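Transcriptional regulator, Crp/Fnr family (Eubacterium rectale ATCC 33656, PDB 3DV8) probably regulates transcription as a dimer, pairing a cyclic nucleotide-binding-type sensor domain with a Crp-like helix-turn-helix domain that would bind DNA. Local coordinates at residues 19-22 and 23-27; 116-119 and 120-123. All coordinates share one frame; numbering follows the deposited sequence.

Interaction 1: 19-22 and 23-27; sequences KKLI and SDNLI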
loop_
_atom_site.group_PDB
_atom_site.type_symbol
_atom_site.label_atom_id
_atom_site.label_comp_id
_atom_site.label_asym_id
_atom_site.label_seq_id
_atom_site.Cartn_x
_atom_site.Cartn_y
_atom_site.Cartn_z
ATOM N N LYS A 19 4.736 -26.347 16.503
ATOM C CA LYS A 19 3.388 -26.456 17.097
ATOM C C LYS A 19 3.417 -26.275 18.615
ATOM O O LYS A 19 2.545 -25.615 19.168
ATOM C CB LYS A 19 2.727 -27.817 16.784
ATOM C CG LYS A 19 2.114 -27.963 15.396
ATOM C CD LYS A 19 1.683 -29.413 15.168
ATOM C CE LYS A 19 0.948 -29.602 13.855
ATOM N NZ LYS A 19 0.660 -31.035 13.585
ATOM N N LYS A 20 4.423 -26.860 19.271
ATOM C CA LYS A 20 4.558 -26.788 20.728
ATOM C C LYS A 20 4.984 -25.397 21.222
ATOM O O LYS A 20 4.464 -24.919 22.243
ATOM C CB LYS A 20 5.567 -27.817 21.237
ATOM C CG LYS A 20 5.317 -28.189 22.670
ATOM C CD LYS A 20 6.560 -28.600 23.409
ATOM C CE LYS A 20 6.163 -29.142 24.764
ATOM N NZ LYS A 20 7.217 -28.958 25.718
ATOM N N LEU A 21 5.934 -24.774 20.512
ATOM C CA LEU A 21 6.455 -23.452 20.883
ATOM C C LEU A 21 5.376 -22.374 20.815
ATOM O O LEU A 21 5.319 -21.512 21.690
ATOM C CB LEU A 21 7.652 -23.055 20.008
ATOM C CG LEU A 21 8.456 -21.811 20.417
ATOM C CD1 LEU A 21 9.109 -21.993 21.773
ATOM C CD2 LEU A 21 9.517 -21.511 19.372
ATOM N N ILE A 22 4.528 -22.438 19.786
ATOM C CA ILE A 22 3.411 -21.497 19.614
ATOM C C ILE A 22 2.312 -21.784 20.643
ATOM O O ILE A 22 1.849 -20.865 21.318
ATOM C CB ILE A 22 2.816 -21.549 18.176
ATOM C CG1 ILE A 22 3.853 -21.091 17.139
ATOM C CG2 ILE A 22 1.567 -20.671 18.074
ATOM C CD1 ILE A 22 3.412 -21.283 15.710
ATOM N N SER A 23 1.910 -23.053 20.739
ATOM C CA SER A 23 0.862 -23.507 21.662
ATOM C C SER A 23 1.142 -23.140 23.120
ATOM O O SER A 23 0.268 -22.620 23.804
ATOM C CB SER A 23 0.662 -25.024 21.534
ATOM O OG SER A 23 -0.354 -25.508 22.387
ATOM N N ASP A 24 2.362 -23.390 23.581
ATOM C CA ASP A 24 2.748 -23.084 24.971
ATOM C C ASP A 24 2.979 -21.604 25.272
ATOM O O ASP A 24 3.060 -21.238 26.445
ATOM C CB ASP A 24 3.980 -23.896 25.366
ATOM C CG ASP A 24 3.716 -25.403 25.415
ATOM O OD1 ASP A 24 2.543 -25.828 25.355
ATOM O OD2 ASP A 24 4.693 -26.176 25.528
ATOM N N ASN A 25 3.100 -20.772 24.234
ATOM C CA ASN A 25 3.257 -19.318 24.379
ATOM C C ASN A 25 2.079 -18.472 23.843
ATOM O O ASN A 25 2.210 -17.252 23.729
ATOM C CB ASN A 25 4.588 -18.887 23.768
ATOM C CG ASN A 25 5.780 -19.464 24.513
ATOM O OD1 ASN A 25 6.571 -20.220 23.950
ATOM N ND2 ASN A 25 5.901 -19.125 25.792
ATOM N N LEU A 26 0.941 -19.112 23.531
ATOM C CA LEU A 26 -0.274 -18.391 23.142
ATOM C C LEU A 26 -0.803 -17.601 24.337
ATOM O O LEU A 26 -0.944 -18.158 25.423
ATOM C CB LEU A 26 -1.416 -19.319 22.679
ATOM C CG LEU A 26 -1.526 -19.822 21.248
ATOM C CD1 LEU A 26 -2.866 -20.551 21.115
ATOM C CD2 LEU A 26 -1.443 -18.680 20.237
ATOM N N ILE A 27 -1.086 -16.317 24.113
ATOM C CA ILE A 27 -1.673 -15.438 25.115
ATOM C C ILE A 27 -3.114 -15.234 24.658
ATOM O O ILE A 27 -3.327 -14.768 23.545
ATOM C CB ILE A 27 -0.963 -14.060 25.197
ATOM C CG1 ILE A 27 0.549 -14.210 25.409
ATOM C CG2 ILE A 27 -1.568 -13.227 26.329
ATOM C CD1 ILE A 27 1.308 -12.896 25.352
#
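Lys20 and Asp24 meet one turn apart at the C-terminal end of helix 16-23. Their charges make a long salt bridge, with NZ of Lys20 3.8 Å from OD2 of Asp24. The lysine chain is extended beyond CG and crosses the aspartate at a slant: Lys20 CE comes to 3.4 Å of Asp24 OD2. Asp24 CG stands beside its own backbone N (chi1 -66°), which turns the carboxylate back toward the lysine.

Backbone bonds carry the last turn. Ser23 N donates to Lys19 O at 3.1 Å, and Asp24 N donates to Lys20 O at 2.9 Å. Then the pattern tightens. Asn25 N bonds to Ile22 O over 3.2 Å, and the bond is bent, with an N-H...O angle of 137°. This bond spans Ile22 to Asn25. A type I turn from Ser23 to Leu26 overlaps it and leads the chain into strand 27-31.

Apolar contact is slight within the turn. Ile22 CG2 and Leu26 CD2 are 4.2 Å apart. Both side chains also touch Ile106 of strand 101-107, and Ile22 reaches Leu14 and Ile114 too.

The chemistry therefore differs between the two pairs. Lys20 and Asp24 are exposed, so their long ion pair is probably weakened by solvent. Ile22 is buried and, with Leu26, joins the helix end to the beta domain.

Interaction 2: 116-119 and 120-123; sequences KDSA and PVAN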
loop_
_atom_site.group_PDB
_atom_site.type_symbol
_atom_site.label_atom_id
_atom_site.label_comp_id
_atom_site.label_asym_id
_atom_site.label_seq_id
_atom_site.Cartn_x
_atom_site.Cartn_y
_atom_site.Cartn_z
ATOM N N LYS A 116 12.574 -17.471 10.641
ATOM C CA LYS A 116 13.991 -17.508 10.249
ATOM C C LYS A 116 14.385 -18.861 9.643
ATOM O O LYS A 116 15.099 -18.892 8.650
ATOM C CB LYS A 116 14.876 -17.182 11.475
ATOM C CG LYS A 116 16.414 -17.186 11.291
ATOM C CD LYS A 116 17.098 -16.909 12.651
ATOM C CE LYS A 116 18.628 -16.962 12.592
ATOM N NZ LYS A 116 19.158 -18.308 12.230
ATOM N N ASP A 117 13.885 -19.954 10.227
ATOM C CA ASP A 117 14.201 -21.336 9.806
ATOM C C ASP A 117 13.207 -22.029 8.881
ATOM O O ASP A 117 13.596 -22.982 8.212
ATOM C CB ASP A 117 14.355 -22.242 11.042
ATOM C CG ASP A 117 15.503 -21.834 11.950
ATOM O OD1 ASP A 117 16.431 -21.118 11.513
ATOM O OD2 ASP A 117 15.477 -22.260 13.119
ATOM N N SER A 118 11.951 -21.597 8.865
ATOM C CA SER A 118 10.900 -22.231 8.060
ATOM C C SER A 118 10.524 -21.431 6.802
ATOM O O SER A 118 10.023 -20.299 6.899
ATOM C CB SER A 118 9.652 -22.435 8.929
ATOM O OG SER A 118 8.591 -23.074 8.236
ATOM N N ALA A 119 10.784 -22.021 5.633
ATOM C CA ALA A 119 10.338 -21.465 4.356
ATOM C C ALA A 119 8.793 -21.399 4.314
ATOM O O ALA A 119 8.268 -20.375 3.889
ATOM C CB ALA A 119 10.888 -22.263 3.163
ATOM N N PRO A 120 8.071 -22.491 4.713
ATOM C CA PRO A 120 6.590 -22.472 4.796
ATOM C C PRO A 120 5.986 -21.321 5.603
ATOM O O PRO A 120 5.038 -20.690 5.130
ATOM C CB PRO A 120 6.262 -23.809 5.467
ATOM C CG PRO A 120 7.344 -24.698 5.047
ATOM C CD PRO A 120 8.582 -23.858 4.980
ATOM N N VAL A 121 6.529 -21.069 6.801
ATOM C CA VAL A 121 6.093 -19.953 7.661
ATOM C C VAL A 121 6.524 -18.606 7.050
ATOM O O VAL A 121 5.774 -17.620 7.140
ATOM C CB VAL A 121 6.599 -20.102 9.144
ATOM C CG1 VAL A 121 6.265 -18.880 9.992
ATOM C CG2 VAL A 121 6.011 -21.357 9.791
ATOM N N ALA A 122 7.720 -18.563 6.453
ATOM C CA ALA A 122 8.220 -17.362 5.756
ATOM C C ALA A 122 7.323 -16.993 4.566
ATOM O O ALA A 122 6.921 -15.837 4.432
ATOM C CB ALA A 122 9.628 -17.574 5.282
ATOM N N ASN A 123 7.029 -17.981 3.719
ATOM C CA ASN A 123 6.127 -17.811 2.566
ATOM C C ASN A 123 4.690 -17.506 2.985
ATOM O O ASN A 123 4.001 -16.761 2.303
ATOM C CB ASN A 123 6.142 -19.030 1.616
ATOM C CG ASN A 123 7.414 -19.114 0.772
ATOM O OD1 ASN A 123 8.498 -18.751 1.213
ATOM N ND2 ASN A 123 7.277 -19.611 -0.452
#
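Ser118 turns its side chain toward the first turn of helix 119-145. Its OG lies anti to its own backbone N (chi1 -179°), which places it to accept from Val121 N, at 3.2 Å from Ser118 OG. The bond is nearly straight, with an N-H...O angle of 167°. Val121 sets its CG2 methyl beside the same hydroxyl, 3.5 Å from Ser118 OG. The ring of Pro120 borders the oxygen as well, through CD at 3.3 Å from Ser118 OG.

Ser118 is thus the N-cap of helix 119-145. This long helix runs toward the helix-turn-helix part and meets the second subunit, consistent with the dimerisation helix of Crp/Fnr regulators. Pro120 lies in the first turn, where a backbone N-H would have no helical carbonyl to bond, so its lack of one costs nothing. Ala122 points its methyl back at the cap, with CB 3.2 Å from Ser118 O, while its N donates to that carbonyl at 2.9 Å. Asn123 N closes the next bond, to Ala119 O.

Val121 is buried and packs on Tyr111 and Ile114 of helix 108-117 and on Leu10 and Leu14. Ala122 packs on Asn123 of the second subunit, and Ala122 O accepts a hydrogen bond from Asn126 ND2 of that chain.

In the fold
From the N terminus, interaction 1 comes first, where helix 16-23 ends and turns into strand 27-31. The chain then runs through the strands of the beta domain and helix 108-117. Interaction 2 follows, at the turn from that helix into helix 119-145. Both contacts are local. They lie in series, neither nesting nor crossing, and neither closes a long loop. The centres of interactions 1 and 2 are about 17 Å apart. The nearest atoms of interactions 1 and 2 are about 6 Å apart, without touching. Leu14 and Ile114 link them indirectly, since Ile22 and Val121 each pack on both. Interaction 1 joins helix 16-23 to the beta domain; interaction 2 starts the helix that meets the second subunit.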